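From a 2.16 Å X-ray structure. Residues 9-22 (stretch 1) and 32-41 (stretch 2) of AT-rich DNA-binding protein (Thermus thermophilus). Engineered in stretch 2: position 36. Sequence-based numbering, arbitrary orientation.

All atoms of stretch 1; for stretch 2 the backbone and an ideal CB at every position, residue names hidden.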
# COMPACT_ATOMS: atom_id res chain seq x y z
N SER B 9 8.11 5.73 6.29
CA SER B 9 7.90 5.14 4.96
C SER B 9 9.17 5.37 4.13
O SER B 9 9.61 4.50 3.38
CB SER B 9 6.69 5.78 4.26
OG SER B 9 5.48 5.44 4.94
N ARG B 10 9.77 6.55 4.26
CA ARG B 10 11.00 6.82 3.52
C ARG B 10 12.12 5.85 3.95
O ARG B 10 12.84 5.31 3.11
CB ARG B 10 11.46 8.26 3.74
CG ARG B 10 10.60 9.28 3.00
CD ARG B 10 11.40 10.57 2.75
NE ARG B 10 11.79 11.24 3.99
CZ ARG B 10 10.93 11.89 4.78
NH1 ARG B 10 9.64 11.94 4.46
NH2 ARG B 10 11.38 12.49 5.87
N LEU B 11 12.25 5.62 5.25
CA LEU B 11 13.28 4.70 5.73
C LEU B 11 13.05 3.31 5.14
O LEU B 11 14.00 2.63 4.71
CB LEU B 11 13.28 4.63 7.27
CG LEU B 11 13.64 5.92 8.01
CD1 LEU B 11 13.73 5.63 9.51
CD2 LEU B 11 14.97 6.46 7.51
N ILE B 12 11.78 2.89 5.11
CA ILE B 12 11.41 1.60 4.56
C ILE B 12 11.79 1.58 3.07
O ILE B 12 12.31 0.58 2.57
CB ILE B 12 9.89 1.33 4.75
CG1 ILE B 12 9.60 1.21 6.26
CG2 ILE B 12 9.46 0.03 4.01
CD1 ILE B 12 8.11 1.30 6.65
N THR B 13 11.58 2.69 2.38
CA THR B 13 11.95 2.75 0.97
C THR B 13 13.47 2.58 0.79
O THR B 13 13.92 1.81 -0.07
CB THR B 13 11.56 4.09 0.35
OG1 THR B 13 10.14 4.24 0.39
CG2 THR B 13 12.05 4.17 -1.08
N TYR B 14 14.24 3.29 1.61
CA TYR B 14 15.70 3.23 1.54
C TYR B 14 16.17 1.80 1.77
O TYR B 14 17.14 1.33 1.14
CB TYR B 14 16.32 4.12 2.62
CG TYR B 14 15.93 5.59 2.56
CD1 TYR B 14 15.90 6.36 3.72
CD2 TYR B 14 15.62 6.20 1.35
CE1 TYR B 14 15.57 7.72 3.69
CE2 TYR B 14 15.29 7.57 1.30
CZ TYR B 14 15.27 8.32 2.48
OH TYR B 14 14.91 9.65 2.48
N LEU B 15 15.48 1.10 2.66
CA LEU B 15 15.84 -0.27 2.97
C LEU B 15 15.60 -1.19 1.77
O LEU B 15 16.43 -2.07 1.48
CB LEU B 15 15.08 -0.76 4.19
CG LEU B 15 15.39 -2.20 4.59
CD1 LEU B 15 16.88 -2.33 4.91
CD2 LEU B 15 14.54 -2.61 5.80
N ARG B 16 14.47 -1.01 1.07
CA ARG B 16 14.17 -1.83 -0.12
C ARG B 16 15.28 -1.60 -1.13
O ARG B 16 15.85 -2.55 -1.66
CB ARG B 16 12.82 -1.44 -0.76
CG ARG B 16 11.60 -1.66 0.12
CD ARG B 16 11.78 -2.91 0.96
NE ARG B 16 10.71 -3.09 1.93
CZ ARG B 16 10.77 -3.91 2.97
NH1 ARG B 16 11.87 -4.63 3.20
NH2 ARG B 16 9.72 -4.02 3.78
N ILE B 17 15.57 -0.33 -1.39
CA ILE B 17 16.62 0.07 -2.32
C ILE B 17 17.95 -0.57 -1.95
O ILE B 17 18.63 -1.14 -2.80
CB ILE B 17 16.78 1.58 -2.31
CG1 ILE B 17 15.52 2.23 -2.89
CG2 ILE B 17 18.03 1.98 -3.08
CD1 ILE B 17 15.49 3.73 -2.73
N LEU B 18 18.32 -0.48 -0.67
CA LEU B 18 19.57 -1.05 -0.19
C LEU B 18 19.59 -2.57 -0.35
O LEU B 18 20.65 -3.15 -0.62
CB LEU B 18 19.79 -0.70 1.30
CG LEU B 18 20.11 0.75 1.68
CD1 LEU B 18 19.96 0.94 3.19
CD2 LEU B 18 21.53 1.09 1.21
N GLU B 19 18.44 -3.20 -0.17
CA GLU B 19 18.34 -4.65 -0.31
C GLU B 19 18.63 -5.01 -1.76
O GLU B 19 19.27 -6.03 -2.03
CB GLU B 19 16.93 -5.15 0.04
CG GLU B 19 16.50 -4.93 1.49
CD GLU B 19 15.02 -5.28 1.71
OE1 GLU B 19 14.16 -4.80 0.94
OE2 GLU B 19 14.72 -6.03 2.67
N GLU B 20 18.16 -4.18 -2.69
CA GLU B 20 18.40 -4.46 -4.10
C GLU B 20 19.78 -4.01 -4.55
O GLU B 20 20.38 -4.64 -5.41
CB GLU B 20 17.28 -3.85 -4.99
CG GLU B 20 16.79 -2.45 -4.62
CD GLU B 20 15.56 -2.02 -5.45
OE1 GLU B 20 14.54 -2.75 -5.44
OE2 GLU B 20 15.61 -0.95 -6.10
N LEU B 21 20.30 -2.94 -3.96
CA LEU B 21 21.65 -2.50 -4.29
C LEU B 21 22.57 -3.63 -3.84
O LEU B 21 23.53 -3.98 -4.53
CB LEU B 21 22.01 -1.21 -3.56
CG LEU B 21 21.55 0.10 -4.19
CD1 LEU B 21 21.95 1.26 -3.30
CD2 LEU B 21 22.20 0.25 -5.56
N GLU B 22 22.27 -4.20 -2.68
CA GLU B 22 23.07 -5.29 -2.14
C GLU B 22 22.94 -6.53 -3.02
O GLU B 22 23.89 -7.30 -3.17
CB GLU B 22 22.63 -5.64 -0.72
CG GLU B 22 23.53 -6.68 -0.03
CD GLU B 22 23.01 -7.11 1.33
OE1 GLU B 22 21.94 -7.75 1.40
OE2 GLU B 22 23.68 -6.81 2.35
N UNK B 32 23.06 10.80 -2.78
CA UNK B 32 22.58 11.19 -4.10
C UNK B 32 22.01 9.98 -4.82
O UNK B 32 20.91 10.02 -5.37
CB UNK B 32 23.70 11.82 -4.92
N UNK B 33 22.75 8.88 -4.81
CA UNK B 33 22.27 7.66 -5.46
C UNK B 33 20.99 7.18 -4.77
O UNK B 33 20.03 6.79 -5.43
CB UNK B 33 23.34 6.57 -5.43
N UNK B 34 20.99 7.19 -3.43
CA UNK B 34 19.81 6.77 -2.67
C UNK B 34 18.64 7.71 -2.97
O UNK B 34 17.53 7.28 -3.22
CB UNK B 34 20.11 6.75 -1.17
N UNK B 35 18.91 9.00 -2.95
CA UNK B 35 17.87 9.98 -3.19
C UNK B 35 17.20 9.78 -4.53
O UNK B 35 15.99 9.96 -4.67
CB UNK B 35 18.45 11.39 -3.10
N UNK B 36 18.00 9.42 -5.53
CA UNK B 36 17.49 9.20 -6.87
C UNK B 36 16.62 7.97 -6.92
O UNK B 36 15.49 8.02 -7.41
CB UNK B 36 18.64 9.07 -7.87
N UNK B 37 17.13 6.85 -6.41
CA UNK B 37 16.38 5.62 -6.42
C UNK B 37 15.08 5.69 -5.61
O UNK B 37 14.13 4.98 -5.90
CB UNK B 37 17.26 4.49 -5.89
N UNK B 38 15.04 6.56 -4.61
CA UNK B 38 13.85 6.69 -3.77
C UNK B 38 13.03 7.90 -4.17
O UNK B 38 12.01 8.21 -3.55
CB UNK B 38 14.24 6.79 -2.29
N UNK B 39 13.49 8.61 -5.19
CA UNK B 39 12.82 9.80 -5.68
C UNK B 39 12.70 10.90 -4.62
O UNK B 39 11.66 11.54 -4.47
CB UNK B 39 11.43 9.43 -6.19
N UNK B 40 13.78 11.12 -3.89
CA UNK B 40 13.82 12.16 -2.88
C UNK B 40 15.18 12.85 -3.02
O UNK B 40 16.15 12.21 -3.39
CB UNK B 40 13.61 11.59 -1.47
N UNK B 41 15.24 14.15 -2.73
CA UNK B 41 16.48 14.90 -2.86
C UNK B 41 17.58 14.33 -1.96
O UNK B 41 17.32 13.81 -0.87
CB UNK B 41 16.24 16.37 -2.53

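Stretch 1 is a continuous helix that offers stretch 2 a largely apolar face: Thr-13, Tyr-14, Ile-17, Leu-18 and Leu-21. The helical part of stretch 2, residues 32-37, runs at 107° to helix 9-22, and the loop that follows extends the contact back to Arg-10.

Position 32 has nothing of stretch 1 near its CB, and a polar helix former would do; it is Glu-32. At position 33 the CA-to-CB bond points sideways, and only a long side chain could reach back to the helix, whether polar or aliphatic. The deposited Gln-33 is extended, with chi1 and chi2 both t, and brings OE1 to 3.1 Å from Leu-21 CD2, a contact without a hydrogen bond.

Position 34 also points sideways, its ideal CB 5.2 Å from Tyr-14 CD2, but beyond it lie the methyl groups of Ile-17, Leu-18 and Leu-21. Leucine, methionine or isoleucine could fill this hollow. Leu-34 does so with CD1, which lies 3.9 Å from Leu-21 CD1 and 4.1 Å from both Ile-17 CG2 and Leu-18 CD2; its chi1 of -114° lies between the usual wells.

Position 35 faces away, and an ideal CB there would stand 2.4 Å from the carbonyl O of position 40. Glycine fits, and Gly-35 is found. Position 36 also faces away, with room for a CB, so many residues would be tolerated; the deposited Gly-36 is an engineered substitution.

Position 37 points toward stretch 1, its ideal CB 3.7 Å from Ile-17 CD1, and an aliphatic chain could extend along Ile-17 to Leu-21. Leu-37, in the m,t rotamer, sets CD1 3.4 Å from Ile-17 CG2 and 4.1 Å from Leu-21 CD2.

Position 38 comes closest in backbone terms, its CA 6.4 Å from the CA of Thr-13. Its ideal CB is already 3.3 Å from Ile-17 CD1, which favors a small residue. Ala-38 spends its one methyl well: CB packs against Ile-17 CD1, lies 3.6 Å from Thr-13 CG2, and meets the edge of the Tyr-14 ring 3.8 Å from CE2.

Position 39 has positive phi (60°) in a Schellman motif, where glycine or asparagine is common. Gln-39 adopts the conformation without touching stretch 1.

Position 40 is extended and points toward stretch 1; its ideal CB is 4.6 Å from Tyr-14 OH and 4.9 Å from Arg-10 CD, and a medium-sized apolar chain suits the gap. Val-40 straddles it, CG2 3.7 Å from Tyr-14 OH and CG1 4.3 Å from Arg-10 CD.

Position 41, out of reach, precedes another helix, where serine, threonine, aspartate or asparagine can cap. Thr-41 caps a backbone N just beyond the stretch.

Stretch 2 (32-41) EQLGGLAQVT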
# COMPACT_ATOMS: atom_id res chain seq x y z
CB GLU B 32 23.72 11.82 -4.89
CG GLU B 32 23.26 12.48 -6.18
CD GLU B 32 24.30 13.41 -6.76
OE1 GLU B 32 24.55 14.48 -6.14
OE2 GLU B 32 24.87 13.08 -7.82
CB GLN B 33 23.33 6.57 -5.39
CG GLN B 33 22.83 5.22 -5.86
CD GLN B 33 23.86 4.13 -5.63
OE1 GLN B 33 23.65 2.98 -6.01
NE2 GLN B 33 24.98 4.49 -5.02
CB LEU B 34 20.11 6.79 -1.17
CG LEU B 34 20.11 5.46 -0.40
CD1 LEU B 34 20.81 4.38 -1.19
CD2 LEU B 34 20.80 5.66 0.94
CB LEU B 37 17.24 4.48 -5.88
CG LEU B 37 18.51 4.19 -6.68
CD1 LEU B 37 19.25 3.02 -6.05
CD2 LEU B 37 18.14 3.88 -8.14
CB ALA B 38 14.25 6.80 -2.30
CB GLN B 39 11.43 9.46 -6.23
CG GLN B 39 11.44 8.31 -7.24
CD GLN B 39 10.16 8.22 -8.06
OE1 GLN B 39 9.79 7.14 -8.54
NE2 GLN B 39 9.49 9.35 -8.25
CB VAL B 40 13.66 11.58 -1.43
CG1 VAL B 40 12.54 10.54 -1.39
CG2 VAL B 40 14.95 10.96 -0.98
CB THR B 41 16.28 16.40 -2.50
OG1 THR B 41 16.06 16.54 -1.09
CG2 THR B 41 15.07 16.98 -3.24
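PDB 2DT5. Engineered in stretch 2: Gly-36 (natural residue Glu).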